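Local coordinates for stress-response A/B barrel domain-containing protein (PDB 3BGU) that is of unknown function but forms a dimer of ferredoxin-like, stress-responsive A/B barrel domains, with a pocket seen to hold nitrobenzene, at residues 24-29 with 74-79. Residues are numbered along the deposited sequence; the frame is centred on the assembly and turned at random.
Sequences HIALFR and FAVVAD. With NBZ (nitrobenzene), chain N.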
# COMPACT_ATOMS: atom_id res chain seq x y z
N HIS A 24 1.62 7.25 -1.14
CA HIS A 24 0.74 6.87 -2.23
C HIS A 24 0.80 5.36 -2.41
O HIS A 24 1.89 4.75 -2.53
CB HIS A 24 1.19 7.52 -3.53
CG HIS A 24 0.56 6.92 -4.75
ND1 HIS A 24 -0.79 7.04 -4.97
CD2 HIS A 24 1.06 6.20 -5.78
CE1 HIS A 24 -1.11 6.40 -6.07
NE2 HIS A 24 -0.01 5.87 -6.58
N ILE A 25 -0.37 4.76 -2.57
CA ILE A 25 -0.51 3.35 -2.91
C ILE A 25 -1.50 3.19 -4.04
O ILE A 25 -2.62 3.78 -4.02
CB ILE A 25 -1.02 2.53 -1.77
CG1 ILE A 25 0.04 2.57 -0.64
CG2 ILE A 25 -1.26 1.07 -2.15
CD1 ILE A 25 -0.54 2.13 0.76
N ALA A 26 -1.12 2.38 -5.01
CA ALA A 26 -2.04 1.86 -6.02
C ALA A 26 -1.97 0.34 -6.11
O ALA A 26 -0.88 -0.21 -6.17
CB ALA A 26 -1.75 2.47 -7.39
N LEU A 27 -3.14 -0.29 -6.13
CA LEU A 27 -3.25 -1.73 -6.35
C LEU A 27 -3.93 -1.97 -7.71
O LEU A 27 -4.93 -1.31 -8.02
CB LEU A 27 -4.02 -2.44 -5.26
CG LEU A 27 -3.56 -2.17 -3.83
CD1 LEU A 27 -4.38 -2.99 -2.81
CD2 LEU A 27 -2.04 -2.45 -3.63
N PHE A 28 -3.33 -2.86 -8.50
CA PHE A 28 -3.79 -3.22 -9.82
C PHE A 28 -4.33 -4.65 -9.86
O PHE A 28 -3.77 -5.57 -9.27
CB PHE A 28 -2.66 -3.15 -10.82
CG PHE A 28 -1.89 -1.88 -10.81
CD1 PHE A 28 -2.50 -0.64 -10.66
CD2 PHE A 28 -0.52 -1.92 -11.07
CE1 PHE A 28 -1.65 0.52 -10.65
CE2 PHE A 28 0.28 -0.79 -11.04
CZ PHE A 28 -0.27 0.42 -10.84
N ARG A 29 -5.39 -4.80 -10.64
CA ARG A 29 -6.00 -6.10 -11.03
C ARG A 29 -5.89 -6.18 -12.56
O ARG A 29 -6.51 -5.37 -13.27
CB ARG A 29 -7.47 -6.13 -10.60
CG ARG A 29 -8.27 -7.37 -11.07
CD ARG A 29 -9.62 -7.50 -10.30
NE ARG A 29 -10.71 -6.79 -10.97
CZ ARG A 29 -11.49 -7.34 -11.90
NH1 ARG A 29 -11.34 -8.60 -12.26
NH2 ARG A 29 -12.46 -6.63 -12.44
N PHE A 74 -0.98 -6.74 -8.13
CA PHE A 74 0.24 -5.93 -8.14
C PHE A 74 0.01 -4.68 -7.28
O PHE A 74 -1.11 -4.14 -7.28
CB PHE A 74 0.61 -5.59 -9.64
CG PHE A 74 2.04 -5.23 -9.83
CD1 PHE A 74 2.46 -3.95 -9.56
CD2 PHE A 74 2.95 -6.17 -10.32
CE1 PHE A 74 3.77 -3.58 -9.73
CE2 PHE A 74 4.30 -5.80 -10.47
CZ PHE A 74 4.69 -4.50 -10.15
N ALA A 75 1.08 -4.24 -6.61
CA ALA A 75 1.11 -3.04 -5.75
C ALA A 75 2.24 -2.12 -6.15
O ALA A 75 3.36 -2.62 -6.49
CB ALA A 75 1.29 -3.44 -4.25
N VAL A 76 2.00 -0.82 -6.13
CA VAL A 76 3.10 0.17 -6.12
C VAL A 76 2.88 1.17 -4.95
O VAL A 76 1.76 1.65 -4.74
CB VAL A 76 3.25 0.90 -7.48
CG1 VAL A 76 1.97 1.64 -7.82
CG2 VAL A 76 4.44 1.87 -7.48
N VAL A 77 3.96 1.50 -4.24
CA VAL A 77 3.95 2.42 -3.09
C VAL A 77 5.03 3.48 -3.35
O VAL A 77 6.14 3.16 -3.77
CB VAL A 77 4.27 1.70 -1.76
CG1 VAL A 77 4.04 2.63 -0.55
CG2 VAL A 77 3.48 0.38 -1.62
N ALA A 78 4.68 4.74 -3.11
CA ALA A 78 5.62 5.84 -3.32
C ALA A 78 5.43 6.83 -2.22
O ALA A 78 4.28 7.22 -1.94
CB ALA A 78 5.39 6.54 -4.69
N ASP A 79 6.53 7.23 -1.56
CA ASP A 79 6.52 8.16 -0.45
C ASP A 79 7.09 9.47 -0.93
O ASP A 79 8.25 9.51 -1.33
CB ASP A 79 7.29 7.67 0.80
CG ASP A 79 6.80 6.38 1.30
OD1 ASP A 79 5.58 6.11 1.13
OD2 ASP A 79 7.59 5.56 1.84
C1 NBZ N . 2.01 4.95 -9.69
C2 NBZ N . 3.35 4.90 -10.04
C3 NBZ N . 3.75 4.31 -11.20
C4 NBZ N . 2.80 3.85 -12.08
C5 NBZ N . 1.44 3.89 -11.77
C6 NBZ N . 1.03 4.48 -10.56
N1 NBZ N . -0.34 4.57 -10.21
O1 NBZ N . -1.23 4.00 -10.85
O2 NBZ N . -0.70 5.22 -9.20
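The two central strands of the ferredoxin-like sheet, 21-30 and 74-81, meet here as antiparallel neighbours and illustrate how one sheet can serve two interfaces at once. H24, A26 and F28 pair with A78, V76 and F74 as hydrogen-bonded pairs; around the middle one, A26 N reaches V76 O at 3.0 Å and V76 N returns to A26 O. Of the two bonds in the F28/F74 pair, the one from F74 N to F28 O (3.2 Å) is weak and strongly bent, at 131°, while the return bond from F28 N to F74 O is short, 2.8 Å.

I25, L27, A75 and V77 share the face that packs on the second subunit, as expected for a dimeric A/B barrel. There L27 sets CD2 against A75 CB at 3.5 Å, while I25 and V77 run side by side.

The other face lines the nitrobenzene pocket beneath the helices. F28 and F74 point the same way, CD2 of F28 lying 3.9 Å from CD1 of F74, and helix 36-48 packs on F74. With CG of F28 turned beside its backbone N (chi1 -51°), nitro O1 lies in the plane of the ring, at its edge, 3.5 Å from CE1. An alanine here, lacking the ring, is likely to open a gap beside F74 CD1 and leave nitro O1 without the edge it rests against. In the modelled conformer of V76, one of two, CG1 approaches ligand C1 at 3.8 Å. R109 NE also hydrogen-bonds the ligand. H24 has CG anti to the backbone N, and its ND1 is hydrogen-bonded to Q113 NE2. From the other ring nitrogen, NE2, it donates to nitro O2 at 2.8 Å, bent to 141° at the hydrogen.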